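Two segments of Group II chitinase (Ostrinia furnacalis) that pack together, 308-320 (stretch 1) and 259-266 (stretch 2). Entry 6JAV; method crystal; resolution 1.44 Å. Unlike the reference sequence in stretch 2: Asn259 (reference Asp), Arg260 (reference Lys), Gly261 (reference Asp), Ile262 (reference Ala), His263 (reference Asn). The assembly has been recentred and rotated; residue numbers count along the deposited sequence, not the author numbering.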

# COMPACT_ATOMS: atom_id res chain seq x y z
N ARG A 308 -2.21 18.56 9.25
CA ARG A 308 -3.17 17.98 8.31
C ARG A 308 -2.46 17.10 7.30
O ARG A 308 -3.11 16.27 6.64
CB ARG A 308 -3.91 19.08 7.56
CG ARG A 308 -4.62 20.05 8.51
CD ARG A 308 -4.85 21.39 7.87
NE ARG A 308 -3.61 22.12 7.68
CZ ARG A 308 -3.55 23.38 7.27
NH1 ARG A 308 -2.36 23.96 7.12
NH2 ARG A 308 -4.67 24.07 7.00
N MET A 309 -1.16 17.27 7.16
CA MET A 309 -0.37 16.45 6.24
C MET A 309 1.06 16.49 6.74
O MET A 309 1.44 17.37 7.53
CB MET A 309 -0.45 16.99 4.83
CG MET A 309 0.16 18.40 4.70
SD MET A 309 0.07 19.06 3.04
CE MET A 309 -1.67 19.50 2.89
N GLY A 310 1.85 15.53 6.26
CA GLY A 310 3.25 15.47 6.57
C GLY A 310 4.07 16.53 5.86
O GLY A 310 3.55 17.43 5.20
N PRO A 311 5.39 16.43 6.01
CA PRO A 311 6.29 17.45 5.44
C PRO A 311 6.42 17.35 3.94
O PRO A 311 6.08 16.35 3.29
CB PRO A 311 7.64 17.16 6.10
CG PRO A 311 7.53 15.74 6.54
CD PRO A 311 6.10 15.45 6.84
N TYR A 312 6.98 18.41 3.36
CA TYR A 312 7.64 18.31 2.07
C TYR A 312 9.05 18.87 2.20
O TYR A 312 9.37 19.55 3.18
CB TYR A 312 6.85 18.96 0.93
CG TYR A 312 6.63 20.46 1.07
CD1 TYR A 312 7.58 21.35 0.59
CD2 TYR A 312 5.46 20.96 1.63
CE1 TYR A 312 7.36 22.73 0.69
CE2 TYR A 312 5.24 22.35 1.73
CZ TYR A 312 6.20 23.20 1.26
OH TYR A 312 6.01 24.57 1.35
N ALA A 313 9.90 18.52 1.25
CA ALA A 313 11.29 18.98 1.28
C ALA A 313 11.74 19.32 -0.14
O ALA A 313 11.29 18.72 -1.11
CB ALA A 313 12.21 17.92 1.89
N TYR A 314 12.68 20.28 -0.26
CA TYR A 314 13.06 20.70 -1.60
C TYR A 314 14.50 21.17 -1.64
O TYR A 314 15.08 21.56 -0.62
CB TYR A 314 12.13 21.79 -2.16
CG TYR A 314 12.17 23.08 -1.34
CD1 TYR A 314 11.36 23.25 -0.22
CD2 TYR A 314 13.06 24.09 -1.67
CE1 TYR A 314 11.41 24.41 0.54
CE2 TYR A 314 13.12 25.25 -0.93
CZ TYR A 314 12.30 25.40 0.17
OH TYR A 314 12.39 26.57 0.90
N LYS A 315 15.08 21.10 -2.83
CA LYS A 315 16.39 21.69 -3.10
C LYS A 315 16.49 21.92 -4.59
O LYS A 315 16.22 21.01 -5.39
CB LYS A 315 17.52 20.78 -2.62
CG LYS A 315 18.89 21.44 -2.82
CD LYS A 315 20.00 20.63 -2.24
CE LYS A 315 21.32 21.38 -2.35
NZ LYS A 315 22.46 20.49 -1.99
N GLY A 316 16.84 23.14 -4.98
CA GLY A 316 16.90 23.44 -6.40
C GLY A 316 15.53 23.26 -7.01
O GLY A 316 14.53 23.74 -6.48
N ASN A 317 15.47 22.49 -8.10
CA ASN A 317 14.20 22.22 -8.75
C ASN A 317 13.61 20.86 -8.37
O ASN A 317 12.73 20.36 -9.08
CB ASN A 317 14.31 22.38 -10.28
CG ASN A 317 15.07 21.25 -10.96
OD1 ASN A 317 15.69 20.40 -10.31
ND2 ASN A 317 15.02 21.24 -12.29
N GLN A 318 14.06 20.26 -7.27
CA GLN A 318 13.54 18.98 -6.81
C GLN A 318 12.69 19.19 -5.56
O GLN A 318 13.06 19.98 -4.68
CB GLN A 318 14.68 18.04 -6.48
CG GLN A 318 15.51 17.69 -7.72
CD GLN A 318 14.67 17.00 -8.77
OE1 GLN A 318 14.17 15.89 -8.55
NE2 GLN A 318 14.49 17.65 -9.91
N TRP A 319 11.57 18.47 -5.47
CA TRP A 319 10.60 18.68 -4.39
C TRP A 319 9.96 17.32 -4.08
O TRP A 319 9.60 16.59 -5.01
CB TRP A 319 9.53 19.65 -4.92
CG TRP A 319 8.57 20.29 -3.97
CD1 TRP A 319 8.60 21.60 -3.50
CD2 TRP A 319 7.35 19.73 -3.47
NE1 TRP A 319 7.50 21.85 -2.71
CE2 TRP A 319 6.72 20.72 -2.67
CE3 TRP A 319 6.73 18.47 -3.59
CZ2 TRP A 319 5.51 20.50 -2.01
CZ3 TRP A 319 5.51 18.24 -2.94
CH2 TRP A 319 4.92 19.25 -2.15
N VAL A 320 9.83 16.97 -2.80
CA VAL A 320 9.27 15.66 -2.44
C VAL A 320 8.34 15.80 -1.24
O VAL A 320 8.64 16.53 -0.29
CB VAL A 320 10.40 14.64 -2.18
CG1 VAL A 320 11.25 15.04 -0.98
CG2 VAL A 320 9.82 13.21 -1.99
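Stretch 2 259-266: NRGIHGLN

Stretch 1 is a β-hairpin preceded by a short extended lead. Strand 312-315 turns through a type II' turn, Lys315 to Gln318, into strand 318-320, and the two strands are paired by Ala313 N to Val320 O and Val320 N to Ala313 O, each 2.8 Å, and by Lys315 N to Gln318 O and Gln318 N to Lys315 O, each 3.0 Å. Alternation along the first strand sorts its side chains: the CA-to-CB bonds of Tyr312 and Tyr314 point toward stretch 2, those of Ala313 and Lys315 away. Trp319 on the second strand also points toward it, so three aromatic rings form much of the surface on which stretch 2 lies.

Stretch 2 has no regular helix or strand. It opens with a type I turn, Asn259 to Ile262, and then runs on in irregular, largely extended form. The nearest CA pairs give its direction: Asn317 with Arg260 at 5.0 Å, Tyr314 with His263 at 7.3 Å, Tyr312 with Gly264 at 8.6 Å. As stretch 2 advances, its partners run backward through stretch 1, so the course is antiparallel to the first strand, and the backbones separate from the hairpin turn toward Tyr312, leaving space that side chains occupy.

His263 is the central bump. Its ring forms an offset stack with that of Tyr314, centroids 4.2 Å apart and planes at 11°, and its CB lies 3.8 Å from the Tyr314 ring centroid, only 7° off the ring normal. The tyrosine face is therefore covered by both the β-carbon and the imidazole; at the far end Tyr314 OH lies over a face of the imidazole, 3.2 Å from His263 CE1. The backbone of the same residue is held by a direct hydrogen bond, Trp319 NE1 to His263 O, at 2.8 Å with an N-H...O angle of 148°. His263 O lies at the indole edge, near the ring plane, and is also 3.3 Å from Tyr312 CE1. Water 2 adds a bridge, 2.9 Å from Tyr312 OH and 2.5 Å from His263 ND1.

Gly264 CA comes to 3.5 Å from Tyr312 OH. Leu265 follows as the apolar bump. Its CA-to-CB bond points sideways, but the end of the side chain comes nearer and enters a hollow lined by three residues: CD2 is 4.0 Å from Trp319 CH2 and 4.2 Å from Tyr312 CD2, while CD1 is 4.1 Å from Met309 CE.

At the hairpin turn, Arg260 reaches along Gly316 and Asn317. Its NH1 is 3.5 Å from Gly316 CA, and Asn317 N lies over one face of the guanidinium, 3.7 Å from NH1. An ideal CB on Gly316 would fall 2.9 Å from Arg260 NH1, a clash, so the bare glycine leaves the groove the arginine uses. Water 1 joins the two sides, accepting from Asn317 N at 3.1 Å and, weakly, from Arg260 NH1 at 2.6 Å. The fit buries 527 Å², both sides summed.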

# COMPACT_ATOMS: atom_id res chain seq x y z
N ASN A 259 10.13 26.07 -11.47
CA ASN A 259 10.75 27.32 -11.07
C ASN A 259 11.28 27.16 -9.65
O ASN A 259 10.48 27.00 -8.72
CB ASN A 259 9.72 28.44 -11.15
CG ASN A 259 10.33 29.79 -11.32
OD1 ASN A 259 10.82 30.13 -12.40
ND2 ASN A 259 10.30 30.59 -10.26
N ARG A 260 12.60 27.22 -9.49
CA ARG A 260 13.21 27.06 -8.17
C ARG A 260 12.79 28.16 -7.20
O ARG A 260 12.92 27.98 -5.98
CB ARG A 260 14.74 27.06 -8.28
CG ARG A 260 15.27 26.65 -9.64
CD ARG A 260 16.74 26.26 -9.58
NE ARG A 260 17.12 25.46 -10.73
CZ ARG A 260 17.94 24.41 -10.69
NH1 ARG A 260 18.46 24.02 -9.53
NH2 ARG A 260 18.22 23.74 -11.80
N GLY A 261 12.27 29.29 -7.72
CA GLY A 261 11.98 30.47 -6.91
C GLY A 261 10.71 30.41 -6.09
O GLY A 261 10.61 31.12 -5.08
N ILE A 262 9.73 29.62 -6.50
CA ILE A 262 8.63 29.28 -5.62
C ILE A 262 8.70 27.79 -5.33
O ILE A 262 9.11 27.00 -6.18
CB ILE A 262 7.24 29.68 -6.17
CG1 ILE A 262 6.98 28.99 -7.51
CG2 ILE A 262 7.12 31.21 -6.26
CD1 ILE A 262 5.56 29.16 -7.99
N HIS A 263 8.29 27.41 -4.11
CA HIS A 263 8.50 26.03 -3.72
C HIS A 263 7.44 25.50 -2.76
O HIS A 263 7.73 24.56 -2.00
CB HIS A 263 9.89 25.88 -3.10
CG HIS A 263 10.26 27.02 -2.20
ND1 HIS A 263 9.60 27.29 -1.02
CD2 HIS A 263 11.20 27.99 -2.34
CE1 HIS A 263 10.13 28.35 -0.45
NE2 HIS A 263 11.10 28.80 -1.23
N GLY A 264 6.23 26.05 -2.76
CA GLY A 264 5.17 25.59 -1.88
C GLY A 264 4.31 24.50 -2.49
O GLY A 264 4.72 23.79 -3.42
N LEU A 265 3.10 24.37 -1.94
CA LEU A 265 2.11 23.43 -2.45
C LEU A 265 1.47 24.01 -3.70
O LEU A 265 1.39 25.23 -3.87
CB LEU A 265 1.01 23.21 -1.41
CG LEU A 265 1.33 22.47 -0.11
CD1 LEU A 265 0.11 22.50 0.80
CD2 LEU A 265 1.77 21.03 -0.40
N ASN A 266 1.01 23.12 -4.59
CA ASN A 266 0.21 23.47 -5.76
C ASN A 266 0.96 24.32 -6.79
O ASN A 266 0.33 25.03 -7.58
CB ASN A 266 -1.13 24.10 -5.37
CG ASN A 266 -1.92 23.22 -4.44
OD1 ASN A 266 -2.16 22.05 -4.73
ND2 ASN A 266 -2.32 23.76 -3.30
O HOH W 1 18.28 21.52 -8.81
O HOH W 2 7.96 26.63 0.72